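Local coordinates for BIS(5'-nucleosyl)-tetraphosphatase (Diadenosine tetraphosphatase), putative (Plasmodium falciparum, PDB 5CFJ), which probably hydrolyses diadenosine tetraphosphate (Ap4A) asymmetrically to AMP and ATP, as a member of the Nudix hydrolase family, at residues Thr69-Asn72 against Lys73-Lys77; Ala101-Asn105 against Asn106-Val110. All blocks are in the same frame, centred on the assembly; numbering follows the deposited sequence.

Interaction 1: residues Thr69-Asn72 against Lys73-Lys77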
ATOM      1  N   THR A  69       2.660  -3.834  -9.589  1.00 12.60           N
ATOM      2  CA  THR A  69       3.635  -2.763  -9.796  1.00 12.83           C
ATOM      3  C   THR A  69       4.897  -3.199 -10.535  1.00 12.88           C
ATOM      4  O   THR A  69       5.715  -2.364 -10.905  1.00 13.63           O
ATOM      5  CB  THR A  69       4.111  -2.152  -8.458  1.00 13.92           C
ATOM      6  OG1 THR A  69       4.936  -3.095  -7.765  1.00 12.88           O
ATOM      7  CG2 THR A  69       2.962  -1.722  -7.573  1.00 14.43           C
ATOM      8  N   GLY A  70       5.098  -4.504 -10.686  1.00 13.36           N
ATOM      9  CA  GLY A  70       6.334  -5.024 -11.248  1.00 14.66           C
ATOM     10  C   GLY A  70       7.519  -4.959 -10.293  1.00 14.99           C
ATOM     11  O   GLY A  70       8.624  -5.350 -10.648  1.00 17.85           O
ATOM     12  N   ILE A  71       7.298  -4.494  -9.066  1.00 13.28           N
ATOM     13  CA  ILE A  71       8.392  -4.368  -8.111  1.00 13.51           C
ATOM     14  C   ILE A  71       8.464  -5.609  -7.233  1.00 13.37           C
ATOM     15  O   ILE A  71       7.513  -5.919  -6.511  1.00 14.35           O
ATOM     16  CB  ILE A  71       8.224  -3.119  -7.229  1.00 13.76           C
ATOM     17  CG1 ILE A  71       8.182  -1.854  -8.093  1.00 15.82           C
ATOM     18  CG2 ILE A  71       9.332  -3.048  -6.196  1.00 14.47           C
ATOM     19  CD1 ILE A  71       7.863  -0.594  -7.309  1.00 18.32           C
ATOM     20  N   ASN A  72       9.587  -6.324  -7.304  1.00 14.08           N
ATOM     21  CA  ASN A  72       9.786  -7.536  -6.523  1.00 15.22           C
ATOM     22  C   ASN A  72      10.458  -7.235  -5.191  1.00 14.26           C
ATOM     23  O   ASN A  72      10.985  -6.143  -4.984  1.00 14.29           O
ATOM     24  CB  ASN A  72      10.618  -8.546  -7.314  1.00 18.80           C
ATOM     25  CG  ASN A  72      10.206  -9.974  -7.044  1.00 23.44           C
ATOM     26  OD1 ASN A  72       9.625 -10.286  -6.004  1.00 23.45           O
ATOM     27  ND2 ASN A  72      10.501 -10.854  -7.987  1.00 27.12           N
ATOM     28  N   LYS A  73      10.457  -8.214  -4.289  1.00 16.25           N
ATOM     29  CA  LYS A  73      10.895  -7.965  -2.921  1.00 16.65           C
ATOM     30  C   LYS A  73      12.381  -7.665  -2.787  1.00 15.13           C
ATOM     31  O   LYS A  73      12.795  -7.102  -1.783  1.00 16.85           O
ATOM     32  CB  LYS A  73      10.519  -9.139  -2.020  1.00 21.69           C
ATOM     33  CG  LYS A  73      11.230 -10.427  -2.329  1.00 25.80           C
ATOM     34  CD  LYS A  73      10.927 -11.459  -1.256  1.00 30.13           C
ATOM     35  CE  LYS A  73      11.674 -12.751  -1.506  1.00 33.93           C
ATOM     36  NZ  LYS A  73      11.407 -13.740  -0.427  1.00 36.22           N
ATOM     37  N   ASP A  74      13.184  -7.999  -3.792  1.00 15.54           N
ATOM     38  CA  ASP A  74      14.602  -7.654  -3.728  1.00 16.73           C
ATOM     39  C   ASP A  74      14.800  -6.139  -3.820  1.00 15.55           C
ATOM     40  O   ASP A  74      15.877  -5.634  -3.519  1.00 17.17           O
ATOM     41  CB  ASP A  74      15.390  -8.356  -4.834  1.00 19.28           C
ATOM     42  CG  ASP A  74      14.951  -7.925  -6.209  1.00 22.00           C
ATOM     43  OD1 ASP A  74      13.821  -8.281  -6.599  1.00 25.41           O
ATOM     44  OD2 ASP A  74      15.723  -7.223  -6.894  1.00 26.30           O
ATOM     45  N   LYS A  75      13.756  -5.415  -4.220  1.00 13.53           N
ATOM     46  CA  LYS A  75      13.843  -3.962  -4.374  1.00 13.83           C
ATOM     47  C   LYS A  75      13.531  -3.193  -3.102  1.00 12.69           C
ATOM     48  O   LYS A  75      13.716  -1.978  -3.050  1.00 13.35           O
ATOM     49  CB  LYS A  75      12.892  -3.488  -5.473  1.00 14.81           C
ATOM     50  CG  LYS A  75      13.137  -4.126  -6.822  1.00 15.70           C
ATOM     51  CD  LYS A  75      14.557  -3.878  -7.294  1.00 17.70           C
ATOM     52  CE  LYS A  75      14.740  -4.335  -8.728  1.00 20.32           C
ATOM     53  NZ  LYS A  75      14.442  -5.779  -8.919  1.00 22.08           N
ATOM     54  N   TYR A  76      13.023  -3.878  -2.085  1.00 13.10           N
ATOM     55  CA  TYR A  76      12.632  -3.162  -0.876  1.00 13.00           C
ATOM     56  C   TYR A  76      13.020  -3.910   0.389  1.00 13.56           C
ATOM     57  O   TYR A  76      13.251  -5.122   0.374  1.00 15.59           O
ATOM     58  CB  TYR A  76      11.128  -2.838  -0.896  1.00 12.78           C
ATOM     59  CG  TYR A  76      10.165  -3.978  -1.162  1.00 12.78           C
ATOM     60  CD1 TYR A  76       9.875  -4.925  -0.187  1.00 13.19           C
ATOM     61  CD2 TYR A  76       9.497  -4.065  -2.380  1.00 13.70           C
ATOM     62  CE1 TYR A  76       8.964  -5.934  -0.428  1.00 13.87           C
ATOM     63  CE2 TYR A  76       8.585  -5.069  -2.627  1.00 13.58           C
ATOM     64  CZ  TYR A  76       8.326  -6.005  -1.649  1.00 14.09           C
ATOM     65  OH  TYR A  76       7.415  -7.014  -1.899  1.00 15.31           O
ATOM     66  N   LYS A  77      13.119  -3.152   1.471  1.00 13.47           N
ATOM     67  CA  LYS A  77      13.431  -3.687   2.780  1.00 14.66           C
ATOM     68  C   LYS A  77      12.150  -3.796   3.578  1.00 13.60           C
ATOM     69  O   LYS A  77      11.506  -2.784   3.865  1.00 13.85           O
ATOM     70  CB  LYS A  77      14.415  -2.791   3.508  1.00 17.37           C
ATOM     71  CG  LYS A  77      14.793  -3.281   4.882  1.00 19.08           C
ATOM     72  CD  LYS A  77      15.688  -2.273   5.575  1.00 23.25           C
ATOM     73  CE  LYS A  77      16.036  -2.677   6.991  1.00 25.95           C
ATOM     74  NZ  LYS A  77      16.944  -1.664   7.598  1.00 29.86           N
TER
HETATM   75  O   HOH W   1      11.550  -5.717  -9.341  1.00 20.15           O
HETATM   76  O   HOH W   2       6.900  -7.584  -4.426  1.00 15.75           O

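Interaction 2: residues Ala101-Asn105 against Asn106-Val110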
ATOM      1  N   ALA A 101       7.210  -1.560   3.932  1.00 11.00           N
ATOM      2  CA  ALA A 101       8.505  -1.821   3.310  1.00 11.86           C
ATOM      3  C   ALA A 101       9.060  -0.532   2.737  1.00 11.94           C
ATOM      4  O   ALA A 101       8.294   0.319   2.287  1.00 12.73           O
ATOM      5  CB  ALA A 101       8.380  -2.873   2.221  1.00 13.71           C
ATOM      6  N   MET A 102      10.378  -0.379   2.757  1.00 12.37           N
ATOM      7  CA  MET A 102      10.990   0.797   2.166  0.69 12.26           C
ATOM      8  C   MET A 102      11.684   0.446   0.863  1.00 12.06           C
ATOM      9  O   MET A 102      12.574  -0.408   0.805  1.00 12.46           O
ATOM     10  CB  MET A 102      11.980   1.450   3.122  0.69 13.53           C
ATOM     11  CG  MET A 102      12.422   2.823   2.642  0.69 15.39           C
ATOM     12  SD  MET A 102      13.651   3.554   3.732  0.69 20.88           S
ATOM     13  CE  MET A 102      12.763   3.603   5.286  0.69 24.12           C
ATOM     14  N   LEU A 103      11.247   1.116  -0.192  1.00 12.16           N
ATOM     15  CA  LEU A 103      11.845   0.967  -1.497  1.00 12.72           C
ATOM     16  C   LEU A 103      13.238   1.565  -1.420  1.00 13.15           C
ATOM     17  O   LEU A 103      13.402   2.701  -0.988  1.00 15.08           O
ATOM     18  CB  LEU A 103      10.994   1.666  -2.546  1.00 15.15           C
ATOM     19  CG  LEU A 103      11.381   1.456  -4.005  1.00 14.42           C
ATOM     20  CD1 LEU A 103      11.218   0.001  -4.425  1.00 16.16           C
ATOM     21  CD2 LEU A 103      10.536   2.371  -4.855  1.00 14.19           C
ATOM     22  N   LEU A 104      14.241   0.793  -1.822  1.00 14.73           N
ATOM     23  CA  LEU A 104      15.627   1.197  -1.651  1.00 16.54           C
ATOM     24  C   LEU A 104      16.099   2.150  -2.759  1.00 16.64           C
ATOM     25  O   LEU A 104      16.957   3.003  -2.531  1.00 19.02           O
ATOM     26  CB  LEU A 104      16.505  -0.058  -1.563  1.00 19.06           C
ATOM     27  CG  LEU A 104      16.170  -0.873  -0.301  1.00 21.18           C
ATOM     28  CD1 LEU A 104      16.419  -2.373  -0.469  1.00 22.09           C
ATOM     29  CD2 LEU A 104      16.960  -0.326   0.867  1.00 23.18           C
ATOM     30  N   ASN A 105      15.530   2.003  -3.952  1.00 15.33           N
ATOM     31  CA  ASN A 105      15.740   2.930  -5.056  1.00 14.76           C
ATOM     32  C   ASN A 105      14.444   3.680  -5.335  1.00 13.59           C
ATOM     33  O   ASN A 105      13.502   3.109  -5.893  1.00 14.44           O
ATOM     34  CB  ASN A 105      16.180   2.178  -6.304  1.00 14.56           C
ATOM     35  CG  ASN A 105      16.145   3.039  -7.543  1.00 14.93           C
ATOM     36  OD1 ASN A 105      16.314   4.256  -7.479  1.00 16.75           O
ATOM     37  ND2 ASN A 105      15.927   2.409  -8.687  1.00 17.30           N
ATOM     38  N   ASN A 106      14.394   4.965  -4.988  1.00 14.66           N
ATOM     39  CA  ASN A 106      13.163   5.744  -5.148  1.00 14.60           C
ATOM     40  C   ASN A 106      12.577   5.691  -6.536  1.00 14.92           C
ATOM     41  O   ASN A 106      11.370   5.825  -6.709  1.00 15.80           O
ATOM     42  CB  ASN A 106      13.395   7.211  -4.823  1.00 17.03           C
ATOM     43  CG  ASN A 106      13.404   7.484  -3.359  1.00 18.07           C
ATOM     44  OD1 ASN A 106      13.811   6.643  -2.567  1.00 20.11           O
ATOM     45  ND2 ASN A 106      12.947   8.674  -2.978  1.00 20.44           N
ATOM     46  N   GLU A 107      13.449   5.538  -7.524  1.00 14.40           N
ATOM     47  CA  GLU A 107      13.074   5.736  -8.913  1.00 15.60           C
ATOM     48  C   GLU A 107      12.791   4.441  -9.673  1.00 16.65           C
ATOM     49  O   GLU A 107      12.753   4.444 -10.892  1.00 17.15           O
ATOM     50  CB  GLU A 107      14.170   6.544  -9.615  1.00 18.15           C
ATOM     51  CG  GLU A 107      14.460   7.852  -8.880  1.00 24.52           C
ATOM     52  CD  GLU A 107      15.470   8.730  -9.575  1.00 33.77           C
ATOM     53  OE1 GLU A 107      15.170   9.218 -10.681  1.00 38.03           O
ATOM     54  OE2 GLU A 107      16.561   8.945  -9.009  1.00 37.48           O
ATOM     55  N   GLU A 108      12.564   3.348  -8.953  1.00 15.65           N
ATOM     56  CA  GLU A 108      12.165   2.096  -9.593  1.00 16.01           C
ATOM     57  C   GLU A 108      10.974   2.314 -10.525  1.00 16.11           C
ATOM     58  O   GLU A 108      10.039   3.036 -10.186  1.00 18.36           O
ATOM     59  CB  GLU A 108      11.794   1.045  -8.550  1.00 19.28           C
ATOM     60  CG  GLU A 108      12.941   0.206  -8.046  1.00 23.38           C
ATOM     61  CD  GLU A 108      13.738  -0.437  -9.170  1.00 24.48           C
ATOM     62  OE1 GLU A 108      13.278  -1.426  -9.775  1.00 25.62           O
ATOM     63  OE2 GLU A 108      14.836   0.062  -9.453  1.00 24.69           O
ATOM     64  N   ASN A 109      11.012   1.689 -11.697  1.00 15.69           N
ATOM     65  CA  ASN A 109       9.952   1.839 -12.690  1.00 15.47           C
ATOM     66  C   ASN A 109       8.687   1.077 -12.295  1.00 16.21           C
ATOM     67  O   ASN A 109       8.678  -0.150 -12.277  1.00 23.08           O
ATOM     68  CB  ASN A 109      10.455   1.355 -14.050  1.00 16.67           C
ATOM     69  CG  ASN A 109       9.438   1.554 -15.171  1.00 15.94           C
ATOM     70  OD1 ASN A 109       8.639   2.492 -15.155  1.00 16.62           O
ATOM     71  ND2 ASN A 109       9.482   0.674 -16.164  1.00 17.41           N
ATOM     72  N   VAL A 110       7.619   1.800 -11.990  1.00 14.00           N
ATOM     73  CA  VAL A 110       6.340   1.179 -11.661  1.00 13.80           C
ATOM     74  C   VAL A 110       5.623   0.759 -12.940  1.00 13.69           C
ATOM     75  O   VAL A 110       5.404   1.573 -13.828  1.00 14.84           O
ATOM     76  CB  VAL A 110       5.440   2.134 -10.849  1.00 15.14           C
ATOM     77  CG1 VAL A 110       4.069   1.521 -10.617  1.00 15.64           C
ATOM     78  CG2 VAL A 110       6.109   2.497  -9.530  1.00 16.19           C
TER
HETATM   79  O   HOH W   3      13.708   5.457  -0.244  1.00 17.54           O
HETATM   80  O   HOH W   4      16.923   5.805  -3.635  0.53 22.69           O
HETATM   81  O   HOH W   5      17.826   6.618  -8.279  1.00 24.86           O

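Interaction 1: residues Thr69-Asn72 against Lys73-Lys77
Asn-72 grips the 3-10 turn 73-75 by both of its carbonyl groups, at the point where the Nudix box, ending in Gly-70 and Ile-71, gives way to strand 76-89. Asn-72 O accepts the backbone N of Lys-75 at 3.0 Å in a nearly straight bond, while its side-chain OD1 takes Lys-73 N at 2.8 Å in a more bent bond, with 146° at the hydrogen. Asp-74 lies across this amide, their planes 71° apart, and its OD1 comes within 3.3 Å of Asn-72 CB. On the apolar side Ile-71 CG2 meets Lys-75 CB at 3.7 Å and sits at the edge of the Tyr-76 ring, in its plane. With CG wedged between N and the carbonyl carbon (chi1 52°), that ring folds back so that Lys-73 CA lies over one face, near the rim. Further out, Lys-75 bends at chi2 and chi4 to bring NZ to the syn side of Asp-74 OD2, a salt bridge of 2.8 Å; a water joins NZ to Asn-72 N and Gly-70 O. At the end of the helix, Thr-69 OG1 accepts Ile-71 N in an ST turn. Leu-13 and Val-62 pack against Tyr-76, whose OH donates to a water that in turn donates to Ile-71 O at 2.7 Å.

Interaction 2: residues Ala101-Asn105 against Asn106-Val110
Asn-105 and Glu-108 are the two ends of a type I beta turn that carries the chain out of strand 92-103 of the Nudix-fold sheet. Glu-108 N reaches Asn-105 O at 3.2 Å, and the side chains repeat the link. Asn-105 holds CG anti to its own N (chi1 169°), swinging the amide forward along the turn, where its two halves do different work. OD1 accepts Glu-107 N at 3.1 Å, closing an Asx turn inside the beta turn, although this donor stands well above the carbonyl plane instead of meeting a lone pair. ND2 gives a hydrogen to the anti lone pair of Glu-108 OE2 at 2.7 Å, and that oxygen lies nearly in the amide plane. Glu-108 arrives there by folding at chi2 (-53°), which brings its carboxylate back across the amide with the planes 64° apart. Both ends of the asparagine amide are thus held, which should fix its rotation. Beneath the turn, Leu-103 spreads its methyls under the bent glutamate, CD1 4.0 Å from Glu-108 CG, and faces the interior beside Leu-13 and Trp-121. Asn-106 turns the other way: its ND2 binds Leu-16 O, and its backbone O receives Arg-15 NH1, tying the turn to the end of strand 6-16. A water bridges the remaining amide oxygen to the strand, donating to Asn-106 OD1 at 2.6 Å and to Leu-103 O at 2.9 Å.

How the interactions relate
Going from the N terminus, helix 57-69 ends at interaction 1, which turns the chain into strand 76-89; the chain then comes back along antiparallel strand 92-103 and leaves the sheet through interaction 2, toward strand 116-122. The two contacts are in series, neither enclosing nor crossing the other. Strand pairing nevertheless sets them side by side, their centres about 7 Å apart: Lys-77 N probably donates to Met-102 O (2.9 Å), and Leu-104 N to Lys-75 O (3.1 Å). Leu-103 adds side-chain packing on Ile-71 and Lys-75. The entry to one strand and the exit from its neighbour are thus joined, and Lys-75 CE comes 3.4 Å from Glu-108 OE1.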